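Phenolpthiocerol synthesis type-I polyketide synthase ppsA (Mycobacterium bovis, PDB 7AKC) probably helps build the lipid core of phthiocerols and phenolphthiocerols as a subunit of a polyketide synthase, of which this is the acyltransferase domain. Local coordinates at residues D256-H259 with W260-M264; Y246-L249 with H250-P253; I190-L193 with I194-R198. All coordinates share one frame; numbering follows the deposited sequence.

Contact 1 of 3, residues D256-H259 with W260-M264; sequences DAEH and WATNM
Trp260 N donates to Asp256 O (3.0 Å) in the first turn of helix 257-265, and Ala261, Thr262 and Asn263 continue the i to i+4 pattern onto the carbonyls of Ala257, Glu258 and His259. Asp256 is the N-cap: its OD1 folds over the turn and accepts from His259 N at 3.1 Å, tying down an amide that has no preceding helical carbonyl to bind. One turn after Glu258, Thr262 OG1 donates to Glu258 O at 3.0 Å, while Thr262 N reaches the same oxygen from the opposite face of its carbonyl plane. The hydroxyl is set for this by standing beside its own backbone N, chi1 -66°. In the acyltransferase domain this helix follows strand 240-242 of the parallel sheet, and its buried side carries two neighbouring aromatic rings. His259 turns its edge to the face of Trp260 in a T-shaped pair, the planes 85° apart and the centroid of the imidazole 4.8 Å from that of the indole's six-membered ring. His259 CD2 leads this approach, 3.8 Å from Trp260 CZ3. Both imidazole nitrogens are engaged elsewhere, NE2 with Glu115 and ND1 with Tyr246, which fixes the ring's rotation. Glu258 bends at chi2 (57°); its OE2 is held in a salt bridge by Arg226 and lies 3.2 Å from Thr262 OG1.

Contact 2 of 3, residues Y246-L249 with H250-P253; sequences YADL and HTQP
Tyr246 lays one ring face over the methyl group of Thr251, a CH-pi contact in which CG2 stands 4.1 Å from the ring centroid and only 8° off the normal. Thr251 ends a type I beta turn that begins at Asp248, in the surface loop that leads from strand 240-242 to helix 257-265 of the acyltransferase domain. Thr251 closes the turn twice over: its backbone N donates to Asp248 O at 3.2 Å and its OG1 to the same oxygen at 2.9 Å, both from one face of the carbonyl plane. A chi1 of -57° serves both ends of the threonine, setting OG1 beside the backbone N, toward the shared acceptor, and sending CG2 to the tyrosine. Farther along the ring, Tyr246 CE2 meets Pro253 CB at 3.7 Å, and the aromatic group thus packs on both Thr251 and Pro253, while its hydroxyl probably bonds to His259 of the following helix. Inside the bend a water lies 2.7 Å from Thr251 O and can donate to it; its link to Leu249 O is weak and not settled. The carboxylate of Asp248 forms an Asx turn with the residue two places on: His250 N donates to Asp248 OD1 at 3.1 Å, arriving from above the carboxylate plane, 60° out of it.

Contact 3 of 3, residues I190-L193 with I194-R198; sequences IDEL and ITRVR
Ile194 N donates to Ile190 O at 2.9 Å, and the amides of Thr195, Arg196 and Val197 bind the carbonyls of Asp191, Glu192 and Leu193 in the same i to i+4 rhythm. The segments are successive turns of helix 187-199, which packs against the four-stranded antiparallel sheet of the acyltransferase domain. The helix is amphipathic: Ile190 and Ile194 meet obliquely on its buried side, with Ile190 CG2 3.9 Å from Ile194 CD1, and both also rest on Ala151 of strand 148-153 and Arg206 of strand 204-207. Leu193 and Val197 extend this apolar side toward helix 157-164, where both touch Leu163. Val197 CG2 lies 3.2 Å from Leu193 O, close against the carbonyl that accepts from its own amide. Asp191, near the edge of the buried side, forms a salt bridge with Arg206 through its carboxylate. At the solvent side Glu192 and Arg196 form an i to i+4 salt bridge, Glu192 OE2 standing 3.0 Å from Arg196 NH2. Glu192 is extended, with CG anti to the backbone N (chi1 178°), the arginine chain is extended from CG to NE, and the two side chains approach at a slant. The carboxylate and guanidinium planes are 75° apart, and the bonds from Arg196 NE and NH2 to Glu192 OE2 are both weak, with N-H...O angles of 129°. A water bridges the pair, donating to Glu192 OE2 at 2.6 Å and accepting from Arg196 NE at 3.1 Å, where it shares the NE hydrogen with the weak direct bond.

In the fold
Contacts 1 and 2 adjoin, their centres about 13 Å apart: the loop at 246-253 runs on into helix 257-265, and Tyr246 OH probably bonds to His259 ND1 while Pro253 CB packs on His259 and Thr262 CG2 on Tyr246. Contact 1 is buried, and several of its polar groups have capping, helical or outside partners; contact 2 lies at the surface, where a turn, one ring face and a water do the holding. Contact 3 stands apart, its centre about 30 Å from that of contact 1, on a helix packed on the antiparallel sheet, whereas contact 1 is packed among helices. Partly buried, it divides into an apolar side and a charged, hydrated one.

Contact 1 of 3, residues D256-H259 with W260-M264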
ATOM      1  N   ASP A 256       6.193  -4.495 -14.545  1.00 51.95           N
ATOM      2  CA  ASP A 256       5.685  -5.609 -15.350  1.00 52.49           C
ATOM      3  C   ASP A 256       4.974  -6.684 -14.504  1.00 53.23           C
ATOM      4  O   ASP A 256       4.812  -6.501 -13.290  1.00 52.07           O
ATOM      5  CB  ASP A 256       6.858  -6.212 -16.177  1.00 54.44           C
ATOM      6  CG  ASP A 256       8.032  -6.692 -15.323  1.00 58.28           C
ATOM      7  OD1 ASP A 256       7.892  -6.726 -14.073  1.00 57.86           O
ATOM      8  OD2 ASP A 256       9.095  -7.033 -15.904  1.00 59.88           O
ATOM      9  N   ALA A 257       4.580  -7.818 -15.139  1.00 54.08           N
ATOM     10  CA  ALA A 257       3.915  -8.957 -14.494  1.00 53.76           C
ATOM     11  C   ALA A 257       4.664  -9.435 -13.247  1.00 51.77           C
ATOM     12  O   ALA A 257       4.027  -9.652 -12.212  1.00 51.84           O
ATOM     13  CB  ALA A 257       3.754 -10.105 -15.487  1.00 56.38           C
ATOM     14  N   GLU A 258       6.004  -9.571 -13.336  1.00 49.27           N
ATOM     15  CA  GLU A 258       6.855  -9.999 -12.236  1.00 47.56           C
ATOM     16  C   GLU A 258       6.748  -9.012 -11.083  1.00 45.07           C
ATOM     17  O   GLU A 258       6.580  -9.455  -9.939  1.00 44.48           O
ATOM     18  CB  GLU A 258       8.323 -10.194 -12.677  1.00 51.60           C
ATOM     19  CG  GLU A 258       9.171 -10.839 -11.591  1.00 57.63           C
ATOM     20  CD  GLU A 258       8.678 -12.184 -11.081  1.00 64.40           C
ATOM     21  OE1 GLU A 258       8.920 -13.201 -11.771  1.00 67.94           O
ATOM     22  OE2 GLU A 258       8.047 -12.225  -9.997  1.00 66.12           O
ATOM     23  N   HIS A 259       6.777  -7.692 -11.384  1.00 42.64           N
ATOM     24  CA  HIS A 259       6.592  -6.663 -10.371  1.00 41.01           C
ATOM     25  C   HIS A 259       5.236  -6.813  -9.652  1.00 39.23           C
ATOM     26  O   HIS A 259       5.221  -6.746  -8.431  1.00 37.52           O
ATOM     27  CB  HIS A 259       6.697  -5.248 -10.954  1.00 41.25           C
ATOM     28  CG  HIS A 259       6.569  -4.191  -9.896  1.00 38.63           C
ATOM     29  ND1 HIS A 259       7.631  -3.868  -9.075  1.00 39.70           N
ATOM     30  CD2 HIS A 259       5.489  -3.468  -9.518  1.00 37.91           C
ATOM     31  CE1 HIS A 259       7.175  -2.947  -8.237  1.00 39.29           C
ATOM     32  NE2 HIS A 259       5.892  -2.671  -8.478  1.00 38.69           N
ATOM     33  N   TRP A 260       4.116  -6.984 -10.379  1.00 39.42           N
ATOM     34  CA  TRP A 260       2.804  -7.107  -9.707  1.00 40.47           C
ATOM     35  C   TRP A 260       2.636  -8.408  -8.925  1.00 39.82           C
ATOM     36  O   TRP A 260       2.085  -8.382  -7.813  1.00 40.00           O
ATOM     37  CB  TRP A 260       1.647  -6.852 -10.702  1.00 41.84           C
ATOM     38  CG  TRP A 260       1.781  -5.500 -11.350  1.00 42.67           C
ATOM     39  CD1 TRP A 260       2.036  -5.237 -12.669  1.00 43.96           C
ATOM     40  CD2 TRP A 260       1.819  -4.232 -10.673  1.00 42.81           C
ATOM     41  NE1 TRP A 260       2.208  -3.880 -12.858  1.00 44.06           N
ATOM     42  CE2 TRP A 260       2.083  -3.241 -11.646  1.00 43.37           C
ATOM     43  CE3 TRP A 260       1.711  -3.845  -9.326  1.00 43.14           C
ATOM     44  CZ2 TRP A 260       2.242  -1.898 -11.311  1.00 44.30           C
ATOM     45  CZ3 TRP A 260       1.818  -2.509  -9.009  1.00 43.68           C
ATOM     46  CH2 TRP A 260       2.102  -1.555  -9.991  1.00 44.06           C
ATOM     47  N   ALA A 261       3.218  -9.520  -9.423  1.00 38.97           N
ATOM     48  CA  ALA A 261       3.221 -10.800  -8.682  1.00 37.73           C
ATOM     49  C   ALA A 261       4.051 -10.660  -7.395  1.00 35.58           C
ATOM     50  O   ALA A 261       3.662 -11.168  -6.338  1.00 35.06           O
ATOM     51  CB  ALA A 261       3.810 -11.908  -9.553  1.00 39.15           C
ATOM     52  N   THR A 262       5.175  -9.929  -7.473  1.00 33.88           N
ATOM     53  CA  THR A 262       6.033  -9.727  -6.312  1.00 33.26           C
ATOM     54  C   THR A 262       5.402  -8.790  -5.304  1.00 30.96           C
ATOM     55  O   THR A 262       5.448  -9.041  -4.096  1.00 30.50           O
ATOM     56  CB  THR A 262       7.407  -9.231  -6.776  1.00 34.66           C
ATOM     57  OG1 THR A 262       8.052 -10.268  -7.515  1.00 38.06           O
ATOM     58  CG2 THR A 262       8.295  -8.768  -5.618  1.00 33.20           C
ATOM     59  N   ASN A 263       4.810  -7.693  -5.803  1.00 29.26           N
ATOM     60  CA  ASN A 263       4.179  -6.654  -4.986  1.00 28.77           C
ATOM     61  C   ASN A 263       3.059  -7.194  -4.090  1.00 28.50           C
ATOM     62  O   ASN A 263       2.940  -6.788  -2.924  1.00 28.03           O
ATOM     63  CB  ASN A 263       3.688  -5.495  -5.878  1.00 30.47           C
ATOM     64  CG  ASN A 263       2.722  -4.579  -5.195  1.00 31.50           C
ATOM     65  OD1 ASN A 263       1.499  -4.805  -5.244  1.00 32.72           O
ATOM     66  ND2 ASN A 263       3.248  -3.605  -4.467  1.00 29.66           N
ATOM     67  N   MET A 264       2.274  -8.119  -4.628  1.00 29.25           N
ATOM     68  CA  MET A 264       1.131  -8.685  -3.859  1.00 28.57           C
ATOM     69  C   MET A 264       1.611  -9.585  -2.705  1.00 27.61           C
ATOM     70  O   MET A 264       0.853  -9.731  -1.757  1.00 27.55           O
ATOM     71  CB  MET A 264       0.193  -9.464  -4.791  1.00 31.74           C
ATOM     72  CG  MET A 264       0.711 -10.808  -5.213  1.00 35.84           C
ATOM     73  SD  MET A 264      -0.322 -11.549  -6.487  1.00 42.66           S
ATOM     74  CE  MET A 264      -1.944 -11.316  -5.772  1.00 32.36           C
TER

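Contact 2 of 3, residues Y246-L249 with H250-P253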
ATOM      1  N   TYR A 246       9.896  -3.271  -2.741  1.00 26.55           N
ATOM      2  CA  TYR A 246      11.223  -3.822  -2.395  1.00 28.13           C
ATOM      3  C   TYR A 246      11.869  -3.134  -1.192  1.00 28.02           C
ATOM      4  O   TYR A 246      11.707  -1.931  -1.007  1.00 26.86           O
ATOM      5  CB  TYR A 246      12.151  -3.700  -3.606  1.00 29.38           C
ATOM      6  CG  TYR A 246      11.565  -4.203  -4.897  1.00 32.61           C
ATOM      7  CD1 TYR A 246      11.618  -5.547  -5.219  1.00 33.30           C
ATOM      8  CD2 TYR A 246      10.963  -3.340  -5.795  1.00 34.79           C
ATOM      9  CE1 TYR A 246      11.083  -6.024  -6.400  1.00 35.71           C
ATOM     10  CE2 TYR A 246      10.420  -3.803  -6.978  1.00 37.02           C
ATOM     11  CZ  TYR A 246      10.480  -5.150  -7.282  1.00 37.99           C
ATOM     12  OH  TYR A 246       9.952  -5.621  -8.445  1.00 40.64           O
ATOM     13  N   ALA A 247      12.614  -3.919  -0.419  1.00 29.19           N
ATOM     14  CA  ALA A 247      13.356  -3.353   0.712  1.00 31.81           C
ATOM     15  C   ALA A 247      14.438  -2.395   0.197  1.00 34.16           C
ATOM     16  O   ALA A 247      14.773  -1.442   0.882  1.00 35.67           O
ATOM     17  CB  ALA A 247      14.016  -4.466   1.540  1.00 32.59           C
ATOM     18  N   ASP A 248      14.996  -2.692  -0.978  1.00 35.17           N
ATOM     19  CA  ASP A 248      16.024  -1.815  -1.589  1.00 37.27           C
ATOM     20  C   ASP A 248      15.293  -0.816  -2.470  1.00 39.18           C
ATOM     21  O   ASP A 248      14.753  -1.225  -3.485  1.00 39.07           O
ATOM     22  CB  ASP A 248      17.085  -2.623  -2.341  1.00 40.99           C
ATOM     23  CG  ASP A 248      18.180  -1.798  -3.003  1.00 46.10           C
ATOM     24  OD1 ASP A 248      18.257  -0.588  -2.741  1.00 45.91           O
ATOM     25  OD2 ASP A 248      18.952  -2.383  -3.775  1.00 50.84           O
ATOM     26  N   LEU A 249      15.269   0.450  -2.060  1.00 41.05           N
ATOM     27  CA  LEU A 249      14.481   1.455  -2.810  1.00 44.51           C
ATOM     28  C   LEU A 249      15.211   1.852  -4.093  1.00 48.94           C
ATOM     29  O   LEU A 249      14.595   2.484  -4.927  1.00 49.62           O
ATOM     30  CB  LEU A 249      14.170   2.660  -1.924  1.00 44.16           C
ATOM     31  CG  LEU A 249      13.443   2.365  -0.619  1.00 44.73           C
ATOM     32  CD1 LEU A 249      13.517   3.573   0.290  1.00 45.64           C
ATOM     33  CD2 LEU A 249      11.994   1.995  -0.873  1.00 44.13           C
ATOM     34  N   HIS A 250      16.446   1.403  -4.269  1.00 52.08           N
ATOM     35  CA  HIS A 250      17.189   1.692  -5.521  1.00 56.19           C
ATOM     36  C   HIS A 250      17.069   0.520  -6.486  1.00 58.82           C
ATOM     37  O   HIS A 250      17.819   0.489  -7.468  1.00 59.70           O
ATOM     38  CB  HIS A 250      18.556   2.277  -5.163  1.00 58.80           C
ATOM     39  CG  HIS A 250      18.311   3.509  -4.364  1.00 63.24           C
ATOM     40  ND1 HIS A 250      18.354   3.512  -2.985  1.00 65.20           N
ATOM     41  CD2 HIS A 250      17.875   4.731  -4.737  1.00 64.80           C
ATOM     42  CE1 HIS A 250      18.017   4.705  -2.546  1.00 66.01           C
ATOM     43  NE2 HIS A 250      17.719   5.472  -3.603  1.00 66.22           N
ATOM     44  N   THR A 251      16.172  -0.422  -6.188  1.00 60.00           N
ATOM     45  CA  THR A 251      15.875  -1.478  -7.167  1.00 61.34           C
ATOM     46  C   THR A 251      14.947  -0.756  -8.123  1.00 61.69           C
ATOM     47  O   THR A 251      13.783  -0.647  -7.772  1.00 62.28           O
ATOM     48  CB  THR A 251      15.042  -2.610  -6.553  1.00 63.68           C
ATOM     49  OG1 THR A 251      15.739  -3.151  -5.431  1.00 65.58           O
ATOM     50  CG2 THR A 251      14.746  -3.730  -7.525  1.00 64.03           C
ATOM     51  N   GLN A 252      15.486  -0.160  -9.187  1.00 60.82           N
ATOM     52  CA  GLN A 252      14.649   0.624 -10.128  1.00 60.59           C
ATOM     53  C   GLN A 252      13.732  -0.389 -10.797  1.00 59.78           C
ATOM     54  O   GLN A 252      14.216  -1.090 -11.699  1.00 61.02           O
ATOM     55  CB  GLN A 252      15.503   1.328 -11.186  1.00 62.03           C
ATOM     56  N   PRO A 253      12.434  -0.467 -10.443  1.00 57.61           N
ATOM     57  CA  PRO A 253      11.597  -1.521 -10.964  1.00 56.70           C
ATOM     58  C   PRO A 253      10.914  -1.296 -12.313  1.00 56.42           C
ATOM     59  O   PRO A 253      10.542  -0.187 -12.618  1.00 55.92           O
ATOM     60  CB  PRO A 253      10.486  -1.611  -9.918  1.00 57.12           C
ATOM     61  CG  PRO A 253      10.380  -0.216  -9.324  1.00 57.86           C
ATOM     62  CD  PRO A 253      11.679   0.496  -9.637  1.00 56.51           C
TER
HETATM   63  O   HOH W   1      12.355   0.119  -5.610  1.00 34.78           O

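Contact 3 of 3, residues I190-L193 with I194-R198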
ATOM      1  N   ILE A 190      -4.318 -14.438  13.164  1.00 21.10           N
ATOM      2  CA  ILE A 190      -4.293 -12.999  13.443  1.00 21.59           C
ATOM      3  C   ILE A 190      -5.027 -12.706  14.759  1.00 22.68           C
ATOM      4  O   ILE A 190      -4.486 -12.015  15.619  1.00 24.10           O
ATOM      5  CB  ILE A 190      -4.892 -12.215  12.266  1.00 22.53           C
ATOM      6  CG1 ILE A 190      -3.969 -12.319  11.004  1.00 22.66           C
ATOM      7  CG2 ILE A 190      -5.180 -10.743  12.667  1.00 24.06           C
ATOM      8  CD1 ILE A 190      -2.481 -11.854  11.164  1.00 23.81           C
ATOM      9  N   ASP A 191      -6.179 -13.378  14.994  1.00 23.03           N
ATOM     10  CA  ASP A 191      -6.916 -13.209  16.216  1.00 23.77           C
ATOM     11  C   ASP A 191      -6.078 -13.681  17.415  1.00 24.38           C
ATOM     12  O   ASP A 191      -6.057 -13.004  18.442  1.00 26.76           O
ATOM     13  CB  ASP A 191      -8.248 -13.950  16.125  1.00 27.22           C
ATOM     14  CG  ASP A 191      -9.282 -13.178  15.309  1.00 35.01           C
ATOM     15  OD1 ASP A 191      -9.034 -11.966  15.004  1.00 35.40           O
ATOM     16  OD2 ASP A 191     -10.307 -13.781  14.922  1.00 40.34           O
ATOM     17  N   GLU A 192      -5.387 -14.828  17.274  1.00 23.16           N
ATOM     18  CA  GLU A 192      -4.590 -15.353  18.399  1.00 24.31           C
ATOM     19  C   GLU A 192      -3.459 -14.372  18.723  1.00 23.90           C
ATOM     20  O   GLU A 192      -3.127 -14.148  19.894  1.00 25.15           O
ATOM     21  CB  GLU A 192      -4.025 -16.759  18.119  1.00 27.66           C
ATOM     22  CG  GLU A 192      -3.165 -17.219  19.295  1.00 37.07           C
ATOM     23  CD  GLU A 192      -2.565 -18.607  19.337  1.00 40.40           C
ATOM     24  OE1 GLU A 192      -2.821 -19.400  18.405  1.00 34.73           O
ATOM     25  OE2 GLU A 192      -1.870 -18.911  20.338  1.00 43.34           O
ATOM     26  N   LEU A 193      -2.866 -13.786  17.672  1.00 22.22           N
ATOM     27  CA  LEU A 193      -1.741 -12.854  17.868  1.00 21.97           C
ATOM     28  C   LEU A 193      -2.207 -11.540  18.510  1.00 23.97           C
ATOM     29  O   LEU A 193      -1.488 -10.973  19.330  1.00 26.40           O
ATOM     30  CB  LEU A 193      -1.006 -12.611  16.546  1.00 21.19           C
ATOM     31  CG  LEU A 193      -0.191 -13.826  16.173  1.00 21.76           C
ATOM     32  CD1 LEU A 193       0.151 -13.800  14.679  1.00 22.23           C
ATOM     33  CD2 LEU A 193       1.062 -13.854  17.056  1.00 21.67           C
ATOM     34  N   ILE A 194      -3.413 -11.065  18.158  1.00 24.24           N
ATOM     35  CA  ILE A 194      -3.992  -9.858  18.787  1.00 25.03           C
ATOM     36  C   ILE A 194      -4.143 -10.077  20.299  1.00 26.55           C
ATOM     37  O   ILE A 194      -3.806  -9.207  21.096  1.00 28.12           O
ATOM     38  CB  ILE A 194      -5.343  -9.540  18.089  1.00 24.56           C
ATOM     39  CG1 ILE A 194      -5.067  -8.978  16.670  1.00 25.87           C
ATOM     40  CG2 ILE A 194      -6.213  -8.616  18.893  1.00 26.22           C
ATOM     41  CD1 ILE A 194      -6.308  -8.822  15.879  1.00 26.54           C
ATOM     42  N   THR A 195      -4.617 -11.279  20.685  1.00 26.89           N
ATOM     43  CA  THR A 195      -4.767 -11.666  22.078  1.00 27.43           C
ATOM     44  C   THR A 195      -3.399 -11.696  22.776  1.00 29.17           C
ATOM     45  O   THR A 195      -3.275 -11.193  23.900  1.00 30.11           O
ATOM     46  CB  THR A 195      -5.432 -13.047  22.180  1.00 28.95           C
ATOM     47  OG1 THR A 195      -6.743 -12.956  21.612  1.00 29.19           O
ATOM     48  CG2 THR A 195      -5.564 -13.531  23.682  1.00 30.12           C
ATOM     49  N   ARG A 196      -2.368 -12.288  22.116  1.00 27.79           N
ATOM     50  CA  ARG A 196      -1.046 -12.354  22.738  1.00 28.45           C
ATOM     51  C   ARG A 196      -0.469 -10.946  22.936  1.00 29.22           C
ATOM     52  O   ARG A 196       0.116 -10.650  23.979  1.00 29.77           O
ATOM     53  CB  ARG A 196      -0.089 -13.190  21.852  1.00 29.55           C
ATOM     54  CG  ARG A 196      -0.435 -14.693  21.828  1.00 33.65           C
ATOM     55  CD  ARG A 196       0.638 -15.484  21.085  1.00 36.52           C
ATOM     56  NE  ARG A 196       0.412 -16.927  21.155  1.00 38.70           N
ATOM     57  CZ  ARG A 196       1.346 -17.846  20.908  1.00 42.87           C
ATOM     58  NH1 ARG A 196       2.585 -17.480  20.595  1.00 42.04           N
ATOM     59  NH2 ARG A 196       1.061 -19.140  21.026  1.00 43.45           N
ATOM     60  N   VAL A 197      -0.682 -10.052  21.949  1.00 28.85           N
ATOM     61  CA  VAL A 197      -0.129  -8.690  22.035  1.00 28.76           C
ATOM     62  C   VAL A 197      -0.831  -7.977  23.205  1.00 30.80           C
ATOM     63  O   VAL A 197      -0.155  -7.454  24.073  1.00 32.26           O
ATOM     64  CB  VAL A 197      -0.292  -7.926  20.719  1.00 28.55           C
ATOM     65  CG1 VAL A 197       0.097  -6.444  20.872  1.00 28.96           C
ATOM     66  CG2 VAL A 197       0.549  -8.579  19.618  1.00 26.59           C
ATOM     67  N   ARG A 198      -2.150  -8.096  23.299  1.00 31.01           N
ATOM     68  CA  ARG A 198      -2.902  -7.497  24.415  1.00 31.60           C
ATOM     69  C   ARG A 198      -2.509  -8.044  25.777  1.00 34.44           C
ATOM     70  O   ARG A 198      -2.549  -7.317  26.795  1.00 36.64           O
ATOM     71  CB  ARG A 198      -4.398  -7.655  24.155  1.00 31.32           C
ATOM     72  CG  ARG A 198      -4.866  -6.711  23.073  1.00 31.25           C
ATOM     73  CD  ARG A 198      -6.311  -6.962  22.733  1.00 32.62           C
ATOM     74  NE  ARG A 198      -6.720  -6.136  21.608  1.00 31.97           N
ATOM     75  CZ  ARG A 198      -7.852  -6.293  20.924  1.00 33.80           C
ATOM     76  NH1 ARG A 198      -8.741  -7.209  21.297  1.00 33.65           N
ATOM     77  NH2 ARG A 198      -8.120  -5.512  19.887  1.00 33.60           N
TER
HETATM   78  O   HOH W   2      -2.287 -17.627  22.596  1.00 62.74           O